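Local coordinates for alkaline phosphatase PHOX (Pseudomonas fluorescens, PDB 4ALF), which probably hydrolyses phosphate monoesters at alkaline pH, using an active site built around bound calcium ions within a beta-propeller fold, at residues Trp490-Gly495 and Asn509-Ala514; Thr20-Ser25 and Gly527-Glu532. All coordinates share one frame; numbering follows the deposited sequence.

Contact 1: residues Trp490-Gly495 and Asn509-Ala514; sequences WILTDG and NQMLCA. With CA (calcium ion), chain E; CA (calcium ion), chain F.
Two central strands of one propeller blade pair here, antiparallel, and the first runs out into the calcium site through D494. I491 and L512 form the hydrogen-bonded pair, linked by I491 N to L512 O at 2.9 Å and L512 N to I491 O at 2.8 Å. On one face W490 and C513 meet in a non-hydrogen-bonded pair: the cysteine SG stands 3.7 Å from the centroid of the W490 six-membered ring, 6° off its normal, a sulfur-aromatic contact. M511 SD approaches that ring obliquely and lies 3.9 Å from L492 CD1. At the metal end, N509 OD1 takes two donors, T493 OG1 in the plane of its amide carbonyl on a lone pair, and G495 N at 2.8 Å, nearly straight (172°) but tilted from it, while ND2 donates to G495 O. T493 chi1 of 79° sets OG1 between its backbone N and carbonyl carbon, where it accepts from Q510 N at 3.0 Å. D494 OD2 bridges two calcium ions, 2.4 Å from the one that E532 also binds. Shortening N509 to an alanine is likely to leave T493 OG1 and G495 N without their shared acceptor and G495 O without this donor. In the four-stranded sheet, strand 478-483 flanks the first strand and 521-526 the second; strand 544-550 of the adjoining sheet packs against W490, L492 and M511, and strand 532-538 against W490 and L492.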
loop_
_atom_site.group_PDB
_atom_site.type_symbol
_atom_site.label_atom_id
_atom_site.label_comp_id
_atom_site.label_asym_id
_atom_site.label_seq_id
_atom_site.Cartn_x
_atom_site.Cartn_y
_atom_site.Cartn_z
ATOM N N TRP A 490 -9.041 11.182 -4.080
ATOM C CA TRP A 490 -9.306 10.054 -4.945
ATOM C C TRP A 490 -9.313 8.807 -4.105
ATOM O O TRP A 490 -8.394 8.574 -3.311
ATOM C CB TRP A 490 -8.215 9.998 -6.054
ATOM C CG TRP A 490 -8.227 11.232 -6.924
ATOM C CD1 TRP A 490 -7.551 12.429 -6.731
ATOM C CD2 TRP A 490 -9.003 11.420 -8.134
ATOM N NE1 TRP A 490 -7.827 13.311 -7.720
ATOM C CE2 TRP A 490 -8.702 12.760 -8.604
ATOM C CE3 TRP A 490 -9.864 10.632 -8.857
ATOM C CZ2 TRP A 490 -9.253 13.268 -9.768
ATOM C CZ3 TRP A 490 -10.421 11.152 -10.014
ATOM C CH2 TRP A 490 -10.125 12.431 -10.461
ATOM N N ILE A 491 -10.334 7.983 -4.285
ATOM C CA ILE A 491 -10.589 6.806 -3.465
ATOM C C ILE A 491 -10.566 5.601 -4.420
ATOM O O ILE A 491 -11.339 5.553 -5.402
ATOM C CB ILE A 491 -11.986 6.928 -2.807
ATOM C CG1 ILE A 491 -12.090 8.148 -1.873
ATOM C CG2 ILE A 491 -12.305 5.658 -2.042
ATOM C CD1 ILE A 491 -13.522 8.539 -1.541
ATOM N N LEU A 492 -9.755 4.610 -4.116
ATOM C CA LEU A 492 -9.580 3.440 -4.961
ATOM C C LEU A 492 -10.080 2.213 -4.221
ATOM O O LEU A 492 -9.871 2.107 -3.003
ATOM C CB LEU A 492 -8.100 3.274 -5.279
ATOM C CG LEU A 492 -7.461 4.312 -6.207
ATOM C CD1 LEU A 492 -7.339 5.690 -5.592
ATOM C CD2 LEU A 492 -6.065 3.849 -6.611
ATOM N N THR A 493 -10.755 1.293 -4.903
ATOM C CA THR A 493 -11.363 0.185 -4.181
ATOM C C THR A 493 -10.733 -1.178 -4.452
ATOM O O THR A 493 -10.287 -1.512 -5.558
ATOM C CB THR A 493 -12.912 0.104 -4.351
ATOM O OG1 THR A 493 -13.288 -0.480 -5.620
ATOM C CG2 THR A 493 -13.527 1.486 -4.247
ATOM N N ASP A 494 -10.781 -2.023 -3.435
ATOM C CA ASP A 494 -10.314 -3.398 -3.468
ATOM C C ASP A 494 -11.319 -4.247 -2.706
ATOM O O ASP A 494 -11.047 -4.756 -1.625
ATOM C CB ASP A 494 -8.942 -3.539 -2.807
ATOM C CG ASP A 494 -8.487 -4.968 -2.691
ATOM O OD1 ASP A 494 -8.943 -5.815 -3.484
ATOM O OD2 ASP A 494 -7.668 -5.303 -1.797
ATOM N N GLY A 495 -12.497 -4.407 -3.281
ATOM C CA GLY A 495 -13.584 -5.068 -2.608
ATOM C C GLY A 495 -14.135 -6.209 -3.406
ATOM O O GLY A 495 -13.578 -6.662 -4.402
ATOM N N ASN A 509 -14.332 -3.264 -9.321
ATOM C CA ASN A 509 -13.569 -2.306 -8.540
ATOM C C ASN A 509 -13.386 -1.019 -9.325
ATOM O O ASN A 509 -13.459 -0.996 -10.570
ATOM C CB ASN A 509 -12.263 -2.916 -8.010
ATOM C CG ASN A 509 -12.516 -3.770 -6.789
ATOM O OD1 ASN A 509 -13.070 -3.259 -5.810
ATOM N ND2 ASN A 509 -12.086 -5.019 -6.795
ATOM N N GLN A 510 -13.130 0.049 -8.612
ATOM C CA GLN A 510 -13.394 1.357 -9.137
ATOM C C GLN A 510 -12.588 2.421 -8.426
ATOM O O GLN A 510 -11.904 2.143 -7.420
ATOM C CB GLN A 510 -14.881 1.651 -9.038
ATOM C CG GLN A 510 -15.382 1.621 -7.615
ATOM C CD GLN A 510 -16.888 1.563 -7.524
ATOM O OE1 GLN A 510 -17.541 2.582 -7.302
ATOM N NE2 GLN A 510 -17.439 0.378 -7.717
ATOM N N MET A 511 -12.672 3.630 -8.968
ATOM C CA MET A 511 -12.046 4.818 -8.401
ATOM C C MET A 511 -13.106 5.921 -8.360
ATOM O O MET A 511 -13.857 6.126 -9.327
ATOM C CB MET A 511 -10.817 5.275 -9.224
ATOM C CG MET A 511 -10.093 6.459 -8.607
ATOM S SD MET A 511 -8.423 6.728 -9.226
ATOM C CE MET A 511 -8.706 7.038 -10.962
ATOM N N LEU A 512 -13.164 6.600 -7.223
ATOM C CA LEU A 512 -14.075 7.685 -6.998
ATOM C C LEU A 512 -13.318 8.938 -6.619
ATOM O O LEU A 512 -12.118 8.891 -6.329
ATOM C CB LEU A 512 -15.078 7.309 -5.883
ATOM C CG LEU A 512 -15.811 5.961 -6.088
ATOM C CD1 LEU A 512 -15.187 4.848 -5.272
ATOM C CD2 LEU A 512 -17.306 6.010 -5.748
ATOM N N CYS A 513 -14.018 10.062 -6.659
ATOM C CA CYS A 513 -13.438 11.344 -6.327
ATOM C C CYS A 513 -14.335 12.036 -5.305
ATOM O O CYS A 513 -15.553 12.045 -5.470
ATOM C CB CYS A 513 -13.279 12.223 -7.566
ATOM S SG CYS A 513 -12.206 13.643 -7.315
ATOM N N ALA A 514 -13.721 12.616 -4.275
ATOM C CA ALA A 514 -14.458 13.272 -3.198
ATOM C C ALA A 514 -13.970 14.685 -2.952
ATOM O O ALA A 514 -12.796 15.007 -3.096
ATOM C CB ALA A 514 -14.325 12.469 -1.919
HETATM CA CA CA E . -7.119 -4.256 0.348
HETATM CA CA CA F . -5.768 -6.614 -2.468
HETATM O O HOH W 1 -10.869 -7.209 -4.753
HETATM O O HOH W 2 -9.431 -4.036 0.572
HETATM O O HOH W 3 -7.742 -8.163 -2.448
HETATM O O HOH W 4 -7.583 -6.675 0.870
HETATM O O HOH W 5 -4.986 -8.920 -3.090
HETATM O O HOH W 6 -3.583 -6.265 -3.324
#

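Contact 2: residues Thr20-Ser25 and Gly527-Glu532; sequences TTDTIS and GPIGCE. With CA (calcium ion), chain F.
An N-terminal loop ahead of strand 30-37 closes over the connection between two propeller sheets, where P528-C531 forms a type II beta turn. The hydrogen bond between the two segments runs from I529 N to D22 OD1, 3.1 Å long with an angle of 159° at the hydrogen; the donor meets the carboxylate oxygen on its anti side, 18° out of plane. With chi1 at -160°, the D22 carboxylate swings away from its own backbone N and its end reaches the turn. D22 is the centre of an inverse gamma turn, closed by a weak bond from T23 N to T21 O. Van der Waals contacts flank the bond: P528 CB comes within 3.3 Å of D22 OD1, and I529 CD1 lies 3.9 Å from D22 CB. I529 CG1 also reaches the T20 carbonyl, 3.6 Å from its O. Farther along, I24 and P528 lie side by side, CD1 to CD 4.1 Å apart, and both also rest on I549. At the far end of the second segment E532 grips a calcium ion with both carboxylate oxygens, OE1 at 2.4 Å and OE2 at 2.7 Å. S558 OG also bonds to D22 OD1 and T559 N to OD2; three donors on one carboxylate are consistent with an ionised D22, which ties the turn and residues 558-559 to the N-terminal loop.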
loop_
_atom_site.group_PDB
_atom_site.type_symbol
_atom_site.label_atom_id
_atom_site.label_comp_id
_atom_site.label_asym_id
_atom_site.label_seq_id
_atom_site.Cartn_x
_atom_site.Cartn_y
_atom_site.Cartn_z
ATOM N N THR A 20 -19.551 -3.766 -15.209
ATOM C CA THR A 20 -19.089 -5.126 -15.031
ATOM C C THR A 20 -18.240 -5.607 -16.206
ATOM O O THR A 20 -17.819 -6.735 -16.210
ATOM C CB THR A 20 -20.259 -6.092 -14.861
ATOM O OG1 THR A 20 -21.117 -5.974 -16.003
ATOM C CG2 THR A 20 -21.057 -5.745 -13.637
ATOM N N THR A 21 -17.932 -4.712 -17.141
ATOM C CA THR A 21 -17.191 -5.053 -18.364
ATOM C C THR A 21 -15.693 -5.254 -18.106
ATOM O O THR A 21 -15.149 -4.715 -17.137
ATOM C CB THR A 21 -17.346 -3.932 -19.415
ATOM O OG1 THR A 21 -17.112 -2.665 -18.796
ATOM C CG2 THR A 21 -18.754 -3.916 -20.002
ATOM N N ASP A 22 -15.021 -5.965 -19.011
ATOM C CA ASP A 22 -13.569 -6.210 -18.924
ATOM C C ASP A 22 -12.754 -5.084 -19.566
ATOM O O ASP A 22 -11.869 -5.323 -20.380
ATOM C CB ASP A 22 -13.248 -7.550 -19.590
ATOM C CG ASP A 22 -11.925 -8.134 -19.165
ATOM O OD1 ASP A 22 -11.464 -7.838 -18.019
ATOM O OD2 ASP A 22 -11.362 -8.911 -19.954
ATOM N N THR A 23 -13.060 -3.856 -19.163
ATOM C CA THR A 23 -12.518 -2.651 -19.753
ATOM C C THR A 23 -12.338 -1.589 -18.668
ATOM O O THR A 23 -12.702 -1.802 -17.503
ATOM C CB THR A 23 -13.503 -2.078 -20.794
ATOM O OG1 THR A 23 -14.723 -1.695 -20.135
ATOM C CG2 THR A 23 -13.813 -3.087 -21.880
ATOM N N ILE A 24 -11.798 -0.444 -19.065
ATOM C CA ILE A 24 -11.773 0.755 -18.241
ATOM C C ILE A 24 -12.978 1.608 -18.672
ATOM O O ILE A 24 -13.117 1.926 -19.845
ATOM C CB ILE A 24 -10.484 1.570 -18.504
ATOM C CG1 ILE A 24 -9.218 0.805 -18.079
ATOM C CG2 ILE A 24 -10.544 2.940 -17.844
ATOM C CD1 ILE A 24 -9.027 0.649 -16.598
ATOM N N SER A 25 -13.845 1.968 -17.730
ATOM C CA SER A 25 -14.947 2.894 -17.961
ATOM C C SER A 25 -14.632 4.231 -17.284
ATOM O O SER A 25 -14.195 4.235 -16.130
ATOM C CB SER A 25 -16.237 2.307 -17.385
ATOM O OG SER A 25 -16.562 1.074 -17.996
ATOM N N GLY A 527 -12.816 -0.429 -13.302
ATOM C CA GLY A 527 -11.797 -1.276 -13.897
ATOM C C GLY A 527 -12.348 -2.585 -14.432
ATOM O O GLY A 527 -13.561 -2.824 -14.362
ATOM N N PRO A 528 -11.460 -3.417 -15.007
ATOM C CA PRO A 528 -11.864 -4.670 -15.645
ATOM C C PRO A 528 -12.125 -5.828 -14.675
ATOM O O PRO A 528 -12.097 -5.644 -13.458
ATOM C CB PRO A 528 -10.672 -4.993 -16.555
ATOM C CG PRO A 528 -9.515 -4.378 -15.860
ATOM C CD PRO A 528 -10.034 -3.129 -15.229
ATOM N N ILE A 529 -12.419 -7.012 -15.220
ATOM C CA ILE A 529 -12.916 -8.127 -14.428
ATOM C C ILE A 529 -11.813 -8.720 -13.570
ATOM O O ILE A 529 -10.716 -9.002 -14.033
ATOM C CB ILE A 529 -13.542 -9.197 -15.342
ATOM C CG1 ILE A 529 -14.800 -8.646 -16.018
ATOM C CG2 ILE A 529 -13.841 -10.452 -14.548
ATOM C CD1 ILE A 529 -15.371 -9.588 -17.067
ATOM N N GLY A 530 -12.114 -8.875 -12.298
ATOM C CA GLY A 530 -11.232 -9.590 -11.389
ATOM C C GLY A 530 -10.078 -8.778 -10.836
ATOM O O GLY A 530 -9.282 -9.307 -10.064
ATOM N N CYS A 531 -9.986 -7.515 -11.233
ATOM C CA CYS A 531 -8.915 -6.638 -10.747
ATOM C C CYS A 531 -9.261 -5.954 -9.435
ATOM O O CYS A 531 -10.420 -5.959 -8.998
ATOM C CB CYS A 531 -8.600 -5.529 -11.765
ATOM S SG CYS A 531 -9.682 -4.052 -11.727
ATOM N N GLU A 532 -8.262 -5.328 -8.822
ATOM C CA GLU A 532 -8.495 -4.217 -7.908
ATOM C C GLU A 532 -7.830 -2.996 -8.528
ATOM O O GLU A 532 -6.926 -3.122 -9.360
ATOM C CB GLU A 532 -8.005 -4.489 -6.476
ATOM C CG GLU A 532 -6.506 -4.656 -6.334
ATOM C CD GLU A 532 -6.149 -5.209 -4.962
ATOM O OE1 GLU A 532 -6.271 -6.425 -4.783
ATOM O OE2 GLU A 532 -5.816 -4.403 -4.071
HETATM CA CA CA F . -5.768 -6.614 -2.468
HETATM O O HOH W 3 -7.742 -8.163 -2.448
HETATM O O HOH W 5 -4.986 -8.920 -3.090
HETATM O O HOH W 6 -3.583 -6.265 -3.324
#

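Overall arrangement
The two contacts have centres about 13 Å apart and meet at N509. Its backbone O lies 2.9 Å from G527 N and its side-chain ND2 2.9 Å from C531 O, both probable hydrogen bonds, so the amide that steadies the T493-G495 corner in contact 1 also reaches the segment 527-532 of contact 2. T493 O packs 3.9 Å from E532 CB. Segments 490-495 and 527-532 converge on one calcium ion, bound by D494 from contact 1 and E532 from contact 2, together with three waters common to both. Contact 2 otherwise lies towards the periphery, its centre about 20 Å from the chain centre against about 14 Å for contact 1.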